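Local coordinates for protein putative thioesterase (Escherichia coli, PDB 5UGZ) that probably acts as a type II thioesterase that hydrolytically releases intermediates from the colibactin NRPS/PKS assembly line, at residues Leu52-Ile64 with Val76-Thr88. Numbering follows the deposited sequence.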
loop_
_atom_site.group_PDB
_atom_site.type_symbol
_atom_site.label_atom_id
_atom_site.label_comp_id
_atom_site.label_asym_id
_atom_site.label_seq_id
_atom_site.Cartn_x
_atom_site.Cartn_y
_atom_site.Cartn_z
ATOM N N LEU A 52 13.924 0.355 7.669
ATOM C CA LEU A 52 13.073 0.482 6.499
ATOM C C LEU A 52 13.317 -0.666 5.526
ATOM O O LEU A 52 14.459 -0.939 5.149
ATOM C CB LEU A 52 13.340 1.816 5.823
ATOM C CG LEU A 52 12.582 2.058 4.529
ATOM C CD1 LEU A 52 11.127 1.846 4.811
ATOM C CD2 LEU A 52 12.843 3.470 4.042
ATOM N N ARG A 53 12.240 -1.325 5.101
ATOM C CA ARG A 53 12.300 -2.488 4.214
ATOM C C ARG A 53 11.305 -2.328 3.070
ATOM O O ARG A 53 10.277 -3.015 3.017
ATOM C CB ARG A 53 12.023 -3.776 4.981
ATOM C CG ARG A 53 13.056 -4.110 5.989
ATOM C CD ARG A 53 14.339 -4.420 5.276
ATOM N NE ARG A 53 15.295 -5.030 6.171
ATOM C CZ ARG A 53 16.585 -5.158 5.896
ATOM N NH1 ARG A 53 17.074 -4.693 4.756
ATOM N NH2 ARG A 53 17.395 -5.741 6.768
ATOM N N PRO A 54 11.588 -1.433 2.126
ATOM C CA PRO A 54 10.699 -1.279 0.972
ATOM C C PRO A 54 10.648 -2.563 0.168
ATOM O O PRO A 54 11.669 -3.193 -0.088
ATOM C CB PRO A 54 11.340 -0.136 0.176
ATOM C CG PRO A 54 12.249 0.576 1.162
ATOM C CD PRO A 54 12.723 -0.495 2.098
ATOM N N LEU A 55 9.446 -2.965 -0.218
ATOM C CA LEU A 55 9.259 -4.190 -0.989
ATOM C C LEU A 55 8.974 -3.804 -2.427
ATOM O O LEU A 55 8.023 -3.062 -2.691
ATOM C CB LEU A 55 8.128 -5.049 -0.418
ATOM C CG LEU A 55 8.401 -5.703 0.944
ATOM C CD1 LEU A 55 7.299 -6.665 1.332
ATOM C CD2 LEU A 55 9.753 -6.388 1.025
ATOM N N GLU A 56 9.814 -4.287 -3.347
ATOM C CA GLU A 56 9.713 -3.920 -4.752
ATOM C C GLU A 56 8.823 -4.910 -5.489
ATOM O O GLU A 56 9.234 -6.062 -5.680
ATOM C CB GLU A 56 11.090 -3.879 -5.398
ATOM C CG GLU A 56 11.093 -3.266 -6.797
ATOM C CD GLU A 56 11.064 -1.748 -6.782
ATOM O OE1 GLU A 56 12.140 -1.120 -6.661
ATOM O OE2 GLU A 56 9.966 -1.177 -6.911
ATOM N N PRO A 57 7.631 -4.504 -5.948
ATOM C CA PRO A 57 6.836 -5.352 -6.842
ATOM C C PRO A 57 7.562 -5.604 -8.152
ATOM O O PRO A 57 8.353 -4.780 -8.604
ATOM C CB PRO A 57 5.568 -4.525 -7.084
ATOM C CG PRO A 57 5.580 -3.460 -6.063
ATOM C CD PRO A 57 6.996 -3.200 -5.716
ATOM N N ALA A 58 7.256 -6.738 -8.779
ATOM C CA ALA A 58 7.971 -7.153 -9.972
ATOM C C ALA A 58 7.643 -6.241 -11.150
ATOM O O ALA A 58 6.533 -5.719 -11.273
ATOM C CB ALA A 58 7.624 -8.601 -10.318
ATOM N N GLY A 59 8.632 -6.043 -12.016
ATOM C CA GLY A 59 8.450 -5.314 -13.256
ATOM C C GLY A 59 8.532 -3.807 -13.171
ATOM O O GLY A 59 8.084 -3.129 -14.098
ATOM N N ARG A 60 9.064 -3.251 -12.087
ATOM C CA ARG A 60 9.348 -1.822 -12.051
ATOM C C ARG A 60 10.473 -1.600 -11.050
ATOM O O ARG A 60 10.849 -2.509 -10.309
ATOM C CB ARG A 60 8.080 -1.010 -11.739
ATOM C CG ARG A 60 7.802 -0.694 -10.262
ATOM C CD ARG A 60 7.253 -1.869 -9.488
ATOM N NE ARG A 60 6.197 -2.606 -10.181
ATOM C CZ ARG A 60 4.910 -2.273 -10.204
ATOM N NH1 ARG A 60 4.486 -1.182 -9.592
ATOM N NH2 ARG A 60 4.042 -3.053 -10.848
ATOM N N GLY A 61 11.041 -0.394 -11.064
ATOM C CA GLY A 61 12.079 -0.070 -10.098
ATOM C C GLY A 61 13.279 -0.991 -10.213
ATOM O O GLY A 61 13.761 -1.288 -11.303
ATOM N N THR A 62 13.774 -1.450 -9.064
ATOM C CA THR A 62 14.935 -2.329 -9.055
ATOM C C THR A 62 14.626 -3.709 -9.616
ATOM O O THR A 62 15.552 -4.492 -9.858
ATOM C CB THR A 62 15.492 -2.468 -7.638
ATOM O OG1 THR A 62 14.502 -3.060 -6.786
ATOM C CG2 THR A 62 15.866 -1.115 -7.082
ATOM N N ARG A 63 13.359 -4.020 -9.850
ATOM C CA ARG A 63 12.974 -5.324 -10.364
ATOM C C ARG A 63 12.301 -5.159 -11.721
ATOM O O ARG A 63 11.356 -5.870 -12.064
ATOM C CB ARG A 63 12.102 -6.064 -9.344
ATOM C CG ARG A 63 12.859 -6.352 -8.035
ATOM C CD ARG A 63 12.095 -7.200 -7.035
ATOM N NE ARG A 63 11.826 -8.528 -7.561
ATOM C CZ ARG A 63 10.641 -9.119 -7.551
ATOM N NH1 ARG A 63 9.582 -8.524 -7.012
ATOM N NH2 ARG A 63 10.518 -10.326 -8.080
ATOM N N ILE A 64 12.825 -4.213 -12.516
ATOM C CA ILE A 64 12.271 -3.880 -13.826
ATOM C C ILE A 64 12.431 -5.039 -14.801
ATOM O O ILE A 64 11.676 -5.149 -15.767
ATOM C CB ILE A 64 12.924 -2.590 -14.362
ATOM C CG1 ILE A 64 12.422 -2.252 -15.759
ATOM C CG2 ILE A 64 14.437 -2.724 -14.373
ATOM C CD1 ILE A 64 10.991 -1.829 -15.837
ATOM N N VAL A 76 1.101 -11.365 -4.559
ATOM C CA VAL A 76 1.331 -11.554 -3.125
ATOM C C VAL A 76 2.434 -12.586 -2.876
ATOM O O VAL A 76 3.300 -12.390 -2.019
ATOM C CB VAL A 76 0.024 -11.952 -2.417
ATOM C CG1 VAL A 76 0.334 -12.393 -1.023
ATOM C CG2 VAL A 76 -0.941 -10.777 -2.390
ATOM N N ALA A 77 2.401 -13.711 -3.595
ATOM C CA ALA A 77 3.481 -14.694 -3.506
ATOM C C ALA A 77 4.828 -14.080 -3.875
ATOM O O ALA A 77 5.854 -14.402 -3.271
ATOM C CB ALA A 77 3.168 -15.884 -4.418
ATOM N N ASP A 78 4.843 -13.221 -4.899
ATOM C CA ASP A 78 6.053 -12.515 -5.315
ATOM C C ASP A 78 6.611 -11.661 -4.181
ATOM O O ASP A 78 7.804 -11.722 -3.878
ATOM C CB ASP A 78 5.722 -11.675 -6.553
ATOM C CG ASP A 78 6.895 -10.865 -7.082
ATOM O OD1 ASP A 78 7.827 -11.457 -7.666
ATOM O OD2 ASP A 78 6.843 -9.621 -6.967
ATOM N N LEU A 79 5.757 -10.868 -3.523
ATOM C CA LEU A 79 6.231 -10.011 -2.428
ATOM C C LEU A 79 6.671 -10.824 -1.212
ATOM O O LEU A 79 7.660 -10.475 -0.557
ATOM C CB LEU A 79 5.154 -9.013 -2.025
ATOM C CG LEU A 79 5.002 -7.865 -3.011
ATOM C CD1 LEU A 79 3.853 -6.980 -2.578
ATOM C CD2 LEU A 79 6.286 -7.080 -3.127
ATOM N N TYR A 80 5.959 -11.914 -0.895
ATOM C CA TYR A 80 6.402 -12.775 0.191
ATOM C C TYR A 80 7.837 -13.244 -0.014
ATOM O O TYR A 80 8.613 -13.314 0.947
ATOM C CB TYR A 80 5.479 -13.977 0.339
ATOM C CG TYR A 80 5.960 -14.876 1.456
ATOM C CD1 TYR A 80 5.790 -14.506 2.792
ATOM C CD2 TYR A 80 6.626 -16.067 1.183
ATOM C CE1 TYR A 80 6.250 -15.314 3.821
ATOM C CE2 TYR A 80 7.087 -16.870 2.213
ATOM C CZ TYR A 80 6.888 -16.484 3.526
ATOM O OH TYR A 80 7.340 -17.272 4.552
ATOM N N GLN A 81 8.208 -13.592 -1.253
ATOM C CA GLN A 81 9.596 -13.957 -1.526
ATOM C C GLN A 81 10.538 -12.794 -1.216
ATOM O O GLN A 81 11.673 -13.001 -0.765
ATOM C CB GLN A 81 9.758 -14.410 -2.986
ATOM C CG GLN A 81 9.112 -15.744 -3.329
ATOM C CD GLN A 81 9.470 -16.842 -2.345
ATOM O OE1 GLN A 81 10.458 -16.740 -1.607
ATOM N NE2 GLN A 81 8.661 -17.895 -2.315
ATOM N N GLN A 82 10.095 -11.563 -1.470
ATOM C CA GLN A 82 10.885 -10.403 -1.066
ATOM C C GLN A 82 10.974 -10.316 0.451
ATOM O O GLN A 82 12.066 -10.211 1.022
ATOM C CB GLN A 82 10.271 -9.128 -1.641
ATOM C CG GLN A 82 9.960 -9.195 -3.118
ATOM C CD GLN A 82 11.096 -9.779 -3.894
ATOM O OE1 GLN A 82 12.238 -9.342 -3.749
ATOM N NE2 GLN A 82 10.807 -10.805 -4.704
ATOM N N PHE A 83 9.816 -10.370 1.109
ATOM C CA PHE A 83 9.719 -10.316 2.561
ATOM C C PHE A 83 10.732 -11.237 3.231
ATOM O O PHE A 83 11.429 -10.818 4.164
ATOM C CB PHE A 83 8.276 -10.670 2.946
ATOM C CG PHE A 83 8.053 -10.915 4.410
ATOM C CD1 PHE A 83 7.880 -9.860 5.288
ATOM C CD2 PHE A 83 7.971 -12.206 4.896
ATOM C CE1 PHE A 83 7.652 -10.089 6.605
ATOM C CE2 PHE A 83 7.745 -12.437 6.224
ATOM C CZ PHE A 83 7.590 -11.385 7.075
ATOM N N VAL A 84 10.857 -12.483 2.751
ATOM C CA VAL A 84 11.680 -13.482 3.430
ATOM C C VAL A 84 13.146 -13.324 3.062
ATOM O O VAL A 84 13.970 -14.182 3.388
ATOM C CB VAL A 84 11.204 -14.918 3.138
ATOM C CG1 VAL A 84 9.783 -15.116 3.635
ATOM C CG2 VAL A 84 11.319 -15.251 1.665
ATOM N N LYS A 85 13.491 -12.232 2.387
ATOM C CA LYS A 85 14.896 -11.913 2.170
ATOM C C LYS A 85 15.512 -11.161 3.343
ATOM O O LYS A 85 16.742 -11.119 3.455
ATOM C CB LYS A 85 15.065 -11.101 0.879
ATOM C CG LYS A 85 14.498 -11.809 -0.333
ATOM C CD LYS A 85 15.518 -11.909 -1.440
ATOM C CE LYS A 85 15.602 -10.606 -2.205
ATOM N NZ LYS A 85 14.494 -10.485 -3.189
ATOM N N HIS A 86 14.682 -10.584 4.228
ATOM C CA HIS A 86 15.174 -9.866 5.396
ATOM C C HIS A 86 14.419 -10.217 6.672
ATOM O O HIS A 86 14.643 -9.554 7.691
ATOM C CB HIS A 86 15.093 -8.342 5.204
ATOM C CG HIS A 86 15.698 -7.847 3.921
ATOM N ND1 HIS A 86 17.020 -8.054 3.586
ATOM C CD2 HIS A 86 15.159 -7.142 2.898
ATOM C CE1 HIS A 86 17.264 -7.512 2.407
ATOM N NE2 HIS A 86 16.152 -6.951 1.968
ATOM N N TYR A 87 13.520 -11.205 6.661
ATOM C CA TYR A 87 12.660 -11.462 7.813
ATOM C C TYR A 87 13.199 -12.629 8.632
ATOM O O TYR A 87 13.255 -13.762 8.144
ATOM C CB TYR A 87 11.215 -11.752 7.415
ATOM C CG TYR A 87 10.389 -11.894 8.666
ATOM C CD1 TYR A 87 9.744 -13.081 8.986
ATOM C CD2 TYR A 87 10.324 -10.845 9.578
ATOM C CE1 TYR A 87 9.017 -13.195 10.160
ATOM C CE2 TYR A 87 9.618 -10.952 10.741
ATOM C CZ TYR A 87 8.967 -12.127 11.035
ATOM O OH TYR A 87 8.264 -12.201 12.211
ATOM N N THR A 88 13.556 -12.358 9.886
ATOM C CA THR A 88 14.188 -13.359 10.729
ATOM C C THR A 88 13.383 -13.721 11.974
ATOM O O THR A 88 13.846 -14.546 12.774
ATOM C CB THR A 88 15.582 -12.879 11.145
ATOM O OG1 THR A 88 15.477 -11.575 11.739
ATOM C CG2 THR A 88 16.485 -12.821 9.929
HETATM O O HOH W 1 11.863 -6.287 -2.822
#
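Two guanidinium groups lie flat on partners from the 76-88 segment: that of Arg53 on the His86 ring, planes 5° apart and centres 3.8 Å apart, and that of Arg63 with one face against the Gln82 amide, Asp78 and the Glu56 carbonyl at its edges. They join edge strand 50-54 of the parallel sheet of an alpha/beta-hydrolase fold, and the loop after it, to helix 72-83 and the turn that follows it. Arg63 grips Asp78 end-on, NH1 to OD2 at 3.0 Å and NH2 to OD1 at 2.9 Å, both on the syn side but somewhat out of the carboxylate plane; the N-H...O angles, 171° and 166°, are nearly straight. NH1 also donates to Glu56 O at 2.8 Å, so one nitrogen ties helix to loop. A bend at chi3 helps bring this end-on edge to the carboxylate. A methionine here would probably leave the Asp78 carboxylate without this countercharge and Glu56 O without this donor. Gln82 NE2 sits over the guanidinium centre, a stack rather than a bond, since both groups donate; it donates instead to Asp78 O. Further along, Leu55 CB meets Leu79 CD2 at 3.9 Å. A water bridges the segments, accepting from Glu56 N at 2.9 Å and donating to Gln82 OE1 at 3.2 Å.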